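Local coordinates for fucolectin-related protein (Streptococcus pneumoniae, PDB 2WMF) that probably hydrolyses blood-group carbohydrate antigens of the host, as the catalytic module of a family 98 glycoside hydrolase, at residues E77-K85 with E96-M104; A276-T284 with Y423-Y434. All blocks are in the same frame, centred on the assembly; numbering follows the deposited sequence.

Contact 1 (E77-K85 with E96-M104); sequences ELHPAKVCK and ELREWYVKM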
loop_
_atom_site.group_PDB
_atom_site.type_symbol
_atom_site.label_atom_id
_atom_site.label_comp_id
_atom_site.label_asym_id
_atom_site.label_seq_id
_atom_site.Cartn_x
_atom_site.Cartn_y
_atom_site.Cartn_z
ATOM N N GLU A 77 11.758 -0.294 -10.111
ATOM C CA GLU A 77 10.856 -0.052 -11.254
ATOM C C GLU A 77 11.516 1.006 -12.154
ATOM O O GLU A 77 12.089 1.978 -11.662
ATOM C CB GLU A 77 9.487 0.480 -10.775
ATOM C CG GLU A 77 8.700 1.178 -11.908
ATOM C CD GLU A 77 7.476 1.943 -11.468
ATOM O OE1 GLU A 77 6.736 1.452 -10.615
ATOM O OE2 GLU A 77 7.202 3.054 -12.026
ATOM N N LEU A 78 11.502 0.738 -13.457
ATOM C CA LEU A 78 12.046 1.636 -14.449
ATOM C C LEU A 78 10.918 2.146 -15.308
ATOM O O LEU A 78 10.367 1.420 -16.085
ATOM C CB LEU A 78 13.098 0.930 -15.316
ATOM C CG LEU A 78 14.402 0.544 -14.585
ATOM C CD1 LEU A 78 15.207 -0.442 -15.494
ATOM C CD2 LEU A 78 15.274 1.757 -14.240
ATOM N N HIS A 79 10.583 3.427 -15.132
ATOM C CA HIS A 79 9.495 4.085 -15.831
ATOM C C HIS A 79 10.102 5.070 -16.850
ATOM O O HIS A 79 10.836 5.970 -16.469
ATOM C CB HIS A 79 8.594 4.870 -14.841
ATOM C CG HIS A 79 7.263 5.268 -15.421
ATOM N ND1 HIS A 79 7.105 5.723 -16.719
ATOM C CD2 HIS A 79 6.026 5.266 -14.871
ATOM C CE1 HIS A 79 5.815 5.962 -16.933
ATOM N NE2 HIS A 79 5.140 5.676 -15.834
ATOM N N PRO A 80 9.805 4.879 -18.141
ATOM C CA PRO A 80 10.485 5.702 -19.137
ATOM C C PRO A 80 10.123 7.183 -19.045
ATOM O O PRO A 80 10.928 8.024 -19.445
ATOM C CB PRO A 80 10.049 5.079 -20.477
ATOM C CG PRO A 80 8.723 4.397 -20.173
ATOM C CD PRO A 80 8.867 3.909 -18.752
ATOM N N ALA A 81 8.938 7.489 -18.511
ATOM C CA ALA A 81 8.601 8.875 -18.119
ATOM C C ALA A 81 8.900 9.883 -19.242
ATOM O O ALA A 81 8.305 9.777 -20.300
ATOM C CB ALA A 81 9.313 9.252 -16.807
ATOM N N LYS A 82 9.869 10.788 -19.051
ATOM C CA LYS A 82 10.070 11.907 -20.020
ATOM C C LYS A 82 10.670 11.455 -21.356
ATOM O O LYS A 82 10.662 12.208 -22.320
ATOM C CB LYS A 82 10.940 13.006 -19.431
ATOM C CG LYS A 82 10.365 13.697 -18.207
ATOM C CD LYS A 82 11.351 14.684 -17.663
ATOM C CE LYS A 82 11.468 15.925 -18.572
ATOM N NZ LYS A 82 12.528 16.848 -18.028
ATOM N N VAL A 83 11.168 10.231 -21.407
ATOM C CA VAL A 83 11.659 9.637 -22.654
ATOM C C VAL A 83 10.502 9.393 -23.623
ATOM O O VAL A 83 10.702 9.402 -24.836
ATOM C CB VAL A 83 12.438 8.317 -22.357
ATOM C CG1 VAL A 83 12.745 7.530 -23.648
ATOM C CG2 VAL A 83 13.712 8.644 -21.595
ATOM N N CYS A 84 9.285 9.202 -23.089
ATOM C CA CYS A 84 8.117 8.959 -23.908
ATOM C C CYS A 84 7.701 10.211 -24.690
ATOM O O CYS A 84 7.628 11.315 -24.130
ATOM C CB CYS A 84 6.911 8.489 -23.066
ATOM S SG CYS A 84 7.187 7.028 -22.018
ATOM N N LYS A 85 7.296 9.964 -25.922
ATOM C CA LYS A 85 6.861 11.008 -26.867
ATOM C C LYS A 85 5.668 10.519 -27.674
ATOM O O LYS A 85 5.663 9.381 -28.108
ATOM C CB LYS A 85 7.999 11.343 -27.845
ATOM C CG LYS A 85 9.241 11.959 -27.209
ATOM C CD LYS A 85 8.834 13.219 -26.477
ATOM C CE LYS A 85 9.979 14.060 -26.130
ATOM N NZ LYS A 85 10.725 13.515 -25.049
ATOM N N GLU A 96 13.797 5.640 -29.471
ATOM C CA GLU A 96 14.341 6.222 -28.255
ATOM C C GLU A 96 13.851 5.464 -27.013
ATOM O O GLU A 96 14.598 5.270 -26.069
ATOM C CB GLU A 96 13.959 7.698 -28.145
ATOM C CG GLU A 96 14.612 8.623 -29.179
ATOM C CD GLU A 96 14.027 8.466 -30.613
ATOM O OE1 GLU A 96 12.821 8.135 -30.786
ATOM O OE2 GLU A 96 14.806 8.655 -31.589
ATOM N N LEU A 97 12.583 5.043 -27.016
ATOM C CA LEU A 97 12.060 4.241 -25.894
ATOM C C LEU A 97 12.836 2.930 -25.716
ATOM O O LEU A 97 13.274 2.581 -24.624
ATOM C CB LEU A 97 10.561 3.950 -26.072
ATOM C CG LEU A 97 9.890 3.252 -24.892
ATOM C CD1 LEU A 97 9.948 4.183 -23.651
ATOM C CD2 LEU A 97 8.451 2.822 -25.228
ATOM N N ARG A 98 12.995 2.189 -26.811
ATOM C CA ARG A 98 13.676 0.903 -26.751
ATOM C C ARG A 98 15.158 1.116 -26.316
ATOM O O ARG A 98 15.694 0.387 -25.467
ATOM C CB ARG A 98 13.578 0.207 -28.111
ATOM C CG ARG A 98 12.185 -0.210 -28.548
ATOM C CD ARG A 98 12.245 -1.122 -29.760
ATOM N NE ARG A 98 10.959 -1.363 -30.394
ATOM C CZ ARG A 98 10.779 -2.226 -31.392
ATOM N NH1 ARG A 98 11.798 -2.936 -31.856
ATOM N NH2 ARG A 98 9.582 -2.410 -31.925
ATOM N N GLU A 99 15.782 2.154 -26.869
ATOM C CA GLU A 99 17.161 2.499 -26.539
ATOM C C GLU A 99 17.316 2.744 -25.035
ATOM O O GLU A 99 18.288 2.278 -24.415
ATOM C CB GLU A 99 17.621 3.727 -27.354
ATOM C CG GLU A 99 18.335 3.293 -28.590
ATOM C CD GLU A 99 18.496 4.350 -29.671
ATOM O OE1 GLU A 99 18.304 5.569 -29.398
ATOM O OE2 GLU A 99 18.814 3.922 -30.825
ATOM N N TRP A 100 16.354 3.469 -24.461
ATOM C CA TRP A 100 16.369 3.759 -23.037
ATOM C C TRP A 100 16.205 2.483 -22.214
ATOM O O TRP A 100 16.953 2.276 -21.262
ATOM C CB TRP A 100 15.270 4.766 -22.667
ATOM C CG TRP A 100 15.345 5.210 -21.224
ATOM C CD1 TRP A 100 16.125 6.196 -20.717
ATOM C CD2 TRP A 100 14.596 4.675 -20.112
ATOM N NE1 TRP A 100 15.924 6.311 -19.354
ATOM C CE2 TRP A 100 14.982 5.400 -18.961
ATOM C CE3 TRP A 100 13.647 3.653 -19.981
ATOM C CZ2 TRP A 100 14.449 5.137 -17.693
ATOM C CZ3 TRP A 100 13.112 3.407 -18.726
ATOM C CH2 TRP A 100 13.508 4.140 -17.605
ATOM N N TYR A 101 15.229 1.645 -22.570
ATOM C CA TYR A 101 15.045 0.360 -21.858
ATOM C C TYR A 101 16.346 -0.459 -21.853
ATOM O O TYR A 101 16.756 -0.956 -20.819
ATOM C CB TYR A 101 13.949 -0.480 -22.500
ATOM C CG TYR A 101 12.501 -0.031 -22.265
ATOM C CD1 TYR A 101 12.044 0.385 -21.012
ATOM C CD2 TYR A 101 11.584 -0.086 -23.301
ATOM C CE1 TYR A 101 10.708 0.764 -20.829
ATOM C CE2 TYR A 101 10.247 0.292 -23.124
ATOM C CZ TYR A 101 9.827 0.722 -21.882
ATOM O OH TYR A 101 8.508 1.075 -21.740
ATOM N N VAL A 102 16.968 -0.560 -23.024
ATOM C CA VAL A 102 18.201 -1.335 -23.202
ATOM C C VAL A 102 19.352 -0.722 -22.426
ATOM O O VAL A 102 20.079 -1.442 -21.728
ATOM C CB VAL A 102 18.549 -1.518 -24.706
ATOM C CG1 VAL A 102 19.970 -2.122 -24.873
ATOM C CG2 VAL A 102 17.485 -2.400 -25.406
ATOM N N LYS A 103 19.507 0.586 -22.502
ATOM C CA LYS A 103 20.491 1.299 -21.666
ATOM C C LYS A 103 20.341 0.937 -20.195
ATOM O O LYS A 103 21.296 0.615 -19.521
ATOM C CB LYS A 103 20.376 2.830 -21.858
ATOM C CG LYS A 103 21.316 3.668 -20.984
ATOM C CD LYS A 103 20.870 5.133 -20.994
ATOM C CE LYS A 103 21.592 5.967 -19.954
ATOM N NZ LYS A 103 22.892 6.484 -20.464
ATOM N N MET A 104 19.110 1.016 -19.685
ATOM C CA MET A 104 18.865 0.756 -18.280
ATOM C C MET A 104 19.045 -0.729 -17.913
ATOM O O MET A 104 19.548 -1.059 -16.836
ATOM C CB MET A 104 17.479 1.284 -17.876
ATOM C CG MET A 104 17.380 2.792 -18.020
ATOM S SD MET A 104 18.665 3.762 -17.193
ATOM C CE MET A 104 18.673 3.180 -15.505
#
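L78, in the second strand of the parallel barrel, sets its side chain against helix 96-104. Its CD1 packs 3.7 Å from CB of M104, and its CB lies 4.0 Å from CH2 of W100. Past the end of the strand, P80 lays its CA over the six-membered ring of W100, 3.8 Å from the centroid, a CH-pi contact; CG of M104 sits over the opposite face, so the indole is clamped between the loop and a residue of its own helix. CB of P80 presses on CD1 of L97 at 3.3 Å, tighter than an ordinary carbon contact, while CG of P80 comes within 3.7 Å of OH of Y101. V83, in a short 3-10 turn, shares the face used by P80: its CG2 stands over the five-membered ring, 3.5 Å from CD1 of W100. Its other methyl, CG1, placed anti to the backbone N (chi1 170°), turns to the helix backbone, 3.8 Å from O of E96. Within this beta-alpha-beta crossover the join thus rests on shape fit and burial: W100 NE1 and Y101 OH bond outside the two segments, to the carbonyls of G52 and V118, and the indole is fixed by contacts on both faces.

Contact 2 (A276-T284 with Y423-Y434); sequences AMEMMNVYT and YAQRVGNSWYIY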
loop_
_atom_site.group_PDB
_atom_site.type_symbol
_atom_site.label_atom_id
_atom_site.label_comp_id
_atom_site.label_asym_id
_atom_site.label_seq_id
_atom_site.Cartn_x
_atom_site.Cartn_y
_atom_site.Cartn_z
ATOM N N ALA A 276 2.399 4.218 5.660
ATOM C CA ALA A 276 2.433 2.900 6.332
ATOM C C ALA A 276 1.049 2.340 6.667
ATOM O O ALA A 276 0.813 1.109 6.548
ATOM C CB ALA A 276 3.333 2.934 7.554
ATOM N N MET A 277 0.128 3.210 7.078
ATOM C CA MET A 277 -1.244 2.754 7.330
ATOM C C MET A 277 -1.935 2.225 6.045
ATOM O O MET A 277 -2.649 1.199 6.071
ATOM C CB MET A 277 -2.043 3.868 7.981
ATOM C CG MET A 277 -1.509 4.192 9.394
ATOM S SD MET A 277 -1.820 5.887 10.026
ATOM C CE MET A 277 -3.489 6.014 9.640
ATOM N N GLU A 278 -1.720 2.899 4.909
ATOM C CA GLU A 278 -2.158 2.376 3.612
ATOM C C GLU A 278 -1.529 0.972 3.320
ATOM O O GLU A 278 -2.223 0.080 2.848
ATOM C CB GLU A 278 -1.889 3.371 2.465
ATOM C CG GLU A 278 -2.471 4.763 2.632
ATOM C CD GLU A 278 -2.578 5.496 1.321
ATOM O OE1 GLU A 278 -2.909 4.863 0.302
ATOM O OE2 GLU A 278 -2.285 6.716 1.275
ATOM N N MET A 279 -0.239 0.809 3.630
ATOM C CA MET A 279 0.392 -0.499 3.468
ATOM C C MET A 279 -0.266 -1.529 4.405
ATOM O O MET A 279 -0.480 -2.679 4.018
ATOM C CB MET A 279 1.899 -0.459 3.770
ATOM C CG MET A 279 2.692 0.526 2.857
ATOM S SD MET A 279 4.394 0.772 3.466
ATOM C CE MET A 279 5.150 -0.830 3.159
ATOM N N MET A 280 -0.590 -1.119 5.644
ATOM C CA MET A 280 -1.288 -2.024 6.559
ATOM C C MET A 280 -2.626 -2.562 6.013
ATOM O O MET A 280 -2.942 -3.699 6.219
ATOM C CB MET A 280 -1.542 -1.336 7.892
ATOM C CG MET A 280 -2.079 -2.267 8.967
ATOM S SD MET A 280 -2.490 -1.439 10.525
ATOM C CE MET A 280 -0.847 -1.150 11.167
ATOM N N ASN A 281 -3.407 -1.739 5.301
ATOM C CA ASN A 281 -4.645 -2.179 4.681
ATOM C C ASN A 281 -4.408 -3.318 3.698
ATOM O O ASN A 281 -5.268 -4.197 3.545
ATOM C CB ASN A 281 -5.286 -1.004 3.921
ATOM C CG ASN A 281 -5.957 0.019 4.836
ATOM O OD1 ASN A 281 -5.971 -0.107 6.071
ATOM N ND2 ASN A 281 -6.474 1.081 4.210
ATOM N N VAL A 282 -3.276 -3.233 3.011
ATOM C CA VAL A 282 -2.889 -4.244 1.990
ATOM C C VAL A 282 -2.404 -5.515 2.717
ATOM O O VAL A 282 -2.957 -6.628 2.500
ATOM C CB VAL A 282 -1.849 -3.668 1.019
ATOM C CG1 VAL A 282 -1.243 -4.774 0.157
ATOM C CG2 VAL A 282 -2.514 -2.535 0.140
ATOM N N TYR A 283 -1.421 -5.324 3.577
ATOM C CA TYR A 283 -0.823 -6.415 4.394
ATOM C C TYR A 283 -1.899 -7.272 5.084
ATOM O O TYR A 283 -1.938 -8.516 4.941
ATOM C CB TYR A 283 0.155 -5.810 5.404
ATOM C CG TYR A 283 0.644 -6.797 6.413
ATOM C CD1 TYR A 283 1.775 -7.556 6.162
ATOM C CD2 TYR A 283 0.036 -6.915 7.655
ATOM C CE1 TYR A 283 2.248 -8.468 7.110
ATOM C CE2 TYR A 283 0.516 -7.825 8.617
ATOM C CZ TYR A 283 1.624 -8.596 8.329
ATOM O OH TYR A 283 2.071 -9.529 9.300
ATOM N N THR A 284 -2.769 -6.624 5.868
ATOM C CA THR A 284 -3.779 -7.360 6.643
ATOM C C THR A 284 -4.842 -8.016 5.781
ATOM O O THR A 284 -5.580 -8.865 6.266
ATOM C CB THR A 284 -4.449 -6.484 7.733
ATOM O OG1 THR A 284 -5.126 -5.375 7.123
ATOM C CG2 THR A 284 -3.401 -5.978 8.756
ATOM N N TYR A 423 -9.636 2.582 14.701
ATOM C CA TYR A 423 -9.640 1.425 13.818
ATOM C C TYR A 423 -8.853 0.309 14.510
ATOM O O TYR A 423 -7.696 0.502 14.914
ATOM C CB TYR A 423 -8.988 1.742 12.491
ATOM C CG TYR A 423 -8.688 0.525 11.645
ATOM C CD1 TYR A 423 -9.648 -0.043 10.812
ATOM C CD2 TYR A 423 -7.438 -0.071 11.699
ATOM C CE1 TYR A 423 -9.376 -1.148 9.998
ATOM C CE2 TYR A 423 -7.131 -1.192 10.911
ATOM C CZ TYR A 423 -8.120 -1.747 10.069
ATOM O OH TYR A 423 -7.771 -2.842 9.277
ATOM N N ALA A 424 -9.479 -0.851 14.645
ATOM C CA ALA A 424 -8.768 -2.063 15.104
ATOM C C ALA A 424 -9.289 -3.293 14.383
ATOM O O ALA A 424 -10.492 -3.449 14.194
ATOM C CB ALA A 424 -8.850 -2.263 16.630
ATOM N N GLN A 425 -8.354 -4.147 13.992
ATOM C CA GLN A 425 -8.609 -5.383 13.266
ATOM C C GLN A 425 -7.859 -6.525 13.965
ATOM O O GLN A 425 -6.679 -6.418 14.198
ATOM C CB GLN A 425 -8.147 -5.276 11.814
ATOM C CG GLN A 425 -8.485 -6.492 11.013
ATOM C CD GLN A 425 -7.913 -6.532 9.584
ATOM O OE1 GLN A 425 -8.208 -7.493 8.824
ATOM N NE2 GLN A 425 -7.132 -5.479 9.186
ATOM N N ARG A 426 -8.566 -7.615 14.254
ATOM C CA ARG A 426 -7.933 -8.826 14.796
ATOM C C ARG A 426 -7.458 -9.692 13.623
ATOM O O ARG A 426 -8.214 -9.964 12.687
ATOM C CB ARG A 426 -8.865 -9.548 15.713
ATOM C CG ARG A 426 -8.176 -10.693 16.452
ATOM C CD ARG A 426 -7.299 -10.208 17.567
ATOM N NE ARG A 426 -6.598 -11.353 18.144
ATOM C CZ ARG A 426 -5.885 -11.310 19.258
ATOM N NH1 ARG A 426 -5.661 -10.154 19.901
ATOM N NH2 ARG A 426 -5.292 -12.409 19.701
ATOM N N VAL A 427 -6.165 -10.000 13.649
ATOM C CA VAL A 427 -5.492 -10.789 12.611
ATOM C C VAL A 427 -4.746 -11.898 13.336
ATOM O O VAL A 427 -3.691 -11.660 13.874
ATOM C CB VAL A 427 -4.533 -9.910 11.795
ATOM C CG1 VAL A 427 -3.826 -10.721 10.718
ATOM C CG2 VAL A 427 -5.285 -8.724 11.169
ATOM N N GLY A 428 -5.329 -13.094 13.388
ATOM C CA GLY A 428 -4.716 -14.181 14.140
ATOM C C GLY A 428 -4.517 -13.797 15.592
ATOM O O GLY A 428 -5.471 -13.379 16.237
ATOM N N ASN A 429 -3.277 -13.878 16.084
ATOM C CA ASN A 429 -2.970 -13.541 17.483
ATOM C C ASN A 429 -2.515 -12.113 17.668
ATOM O O ASN A 429 -1.883 -11.803 18.662
ATOM C CB ASN A 429 -1.917 -14.505 18.081
ATOM C CG ASN A 429 -0.578 -14.473 17.355
ATOM O OD1 ASN A 429 -0.514 -14.369 16.147
ATOM N ND2 ASN A 429 0.494 -14.627 18.100
ATOM N N SER A 430 -2.882 -11.239 16.731
ATOM C CA SER A 430 -2.501 -9.833 16.814
ATOM C C SER A 430 -3.681 -8.860 16.611
ATOM O O SER A 430 -4.686 -9.208 15.969
ATOM C CB SER A 430 -1.459 -9.488 15.768
ATOM O OG SER A 430 -0.305 -10.280 15.877
ATOM N N TRP A 431 -3.510 -7.652 17.150
ATOM C CA TRP A 431 -4.339 -6.517 16.840
ATOM C C TRP A 431 -3.544 -5.560 15.963
ATOM O O TRP A 431 -2.401 -5.217 16.285
ATOM C CB TRP A 431 -4.730 -5.748 18.123
ATOM C CG TRP A 431 -5.818 -6.370 18.956
ATOM C CD1 TRP A 431 -5.694 -6.913 20.245
ATOM C CD2 TRP A 431 -7.194 -6.401 18.636
ATOM N NE1 TRP A 431 -6.934 -7.311 20.708
ATOM C CE2 TRP A 431 -7.888 -6.979 19.767
ATOM C CE3 TRP A 431 -7.933 -5.971 17.538
ATOM C CZ2 TRP A 431 -9.256 -7.122 19.795
ATOM C CZ3 TRP A 431 -9.317 -6.109 17.590
ATOM C CH2 TRP A 431 -9.955 -6.706 18.697
ATOM N N TYR A 432 -4.182 -5.100 14.885
ATOM C CA TYR A 432 -3.656 -4.072 13.976
ATOM C C TYR A 432 -4.560 -2.821 14.154
ATOM O O TYR A 432 -5.783 -2.905 14.007
ATOM C CB TYR A 432 -3.653 -4.552 12.512
ATOM C CG TYR A 432 -2.496 -5.478 12.264
ATOM C CD1 TYR A 432 -1.306 -4.972 11.764
ATOM C CD2 TYR A 432 -2.527 -6.815 12.670
ATOM C CE1 TYR A 432 -0.171 -5.756 11.643
ATOM C CE2 TYR A 432 -1.376 -7.645 12.550
ATOM C CZ TYR A 432 -0.202 -7.126 12.043
ATOM O OH TYR A 432 0.930 -7.923 11.943
ATOM N N ILE A 433 -3.943 -1.684 14.470
ATOM C CA ILE A 433 -4.645 -0.529 15.007
ATOM C C ILE A 433 -4.152 0.767 14.345
ATOM O O ILE A 433 -2.951 0.931 14.112
ATOM C CB ILE A 433 -4.358 -0.398 16.524
ATOM C CG1 ILE A 433 -4.740 -1.683 17.265
ATOM C CG2 ILE A 433 -5.018 0.818 17.120
ATOM C CD1 ILE A 433 -3.698 -2.093 18.261
ATOM N N TYR A 434 -5.065 1.701 14.107
ATOM C CA TYR A 434 -4.690 3.079 13.790
ATOM C C TYR A 434 -5.795 4.086 14.086
ATOM O O TYR A 434 -6.962 3.752 14.232
ATOM C CB TYR A 434 -4.138 3.242 12.378
ATOM C CG TYR A 434 -4.951 2.825 11.161
ATOM C CD1 TYR A 434 -6.174 3.437 10.849
ATOM C CD2 TYR A 434 -4.475 1.832 10.265
ATOM C CE1 TYR A 434 -6.909 3.054 9.731
ATOM C CE2 TYR A 434 -5.181 1.484 9.121
ATOM C CZ TYR A 434 -6.394 2.096 8.832
ATOM O OH TYR A 434 -7.084 1.784 7.682
HETATM O O HOH W 1 -5.260 -2.368 7.908
HETATM O O HOH W 2 0.410 -10.725 11.733
HETATM O O HOH W 3 -8.397 -7.153 5.907
#
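At the seam between the barrel and a C-terminal antiparallel sheet, helix 276-283 meets a beta hairpin, strands 423-427 and 430-434 joined by a type II' turn. M277 bends at its last torsion (chi3 48°) and brings CE over the Y434 ring, 4.2 Å from its centroid, while the Y423 ring lies against the opposite face. At the edge of the same ring, Y434 OH donates to OD1 of N281 at 2.7 Å, in the carbonyl plane and on a lone pair. That oxygen also accepts from a water bound to Y423 OH, and Y366 N bonds to the Y434 hydroxyl. M280 runs antiparallel to the Y434 side chain, its SD 3.8 Å from CD2, and meets the edge of the Y432 ring in a Met-aromatic contact. T284 works with both branches: CG2 rests over the face of Y432, 4.0 Å from the centroid, and OG1 donates to M280 O at 2.9 Å while accepting a weak bond from Q425 NE2, also 2.9 Å. Q425 OE1 turns to H372. Y283 packs directly on Y432, CE2 3.6 Å from CZ with the ring planes at 45°, and a second water bridges their hydroxyls; Y283 OH also bonds to N323 O, and Y432 OH to H319 NE2. The arrangement is that of a domain interface, a helix of a (beta/alpha)8 barrel docked on the edge hairpin of a beta sheet.

Overall arrangement
From the N terminus, the chain first builds the parallel barrel, and contact 1 closes a short loop there, with ten residues between strand segment 77-85 and helix segment 96-104. It is complete before contact 2 opens, so the two follow in series and neither nest nor cross. Contact 2 begins on the helix preceding the last barrel strand, 289-293, and spans 138 intervening residues before the chain returns as hairpin 423-434. One is thus local, fixing a helix to the preceding strand and the loop that leaves it; the other is long-range, joining the barrel to one of the C-terminal antiparallel sheets. The centres of contact 1 and contact 2 lie about 37 Å apart, on opposite sides of the chain's centre.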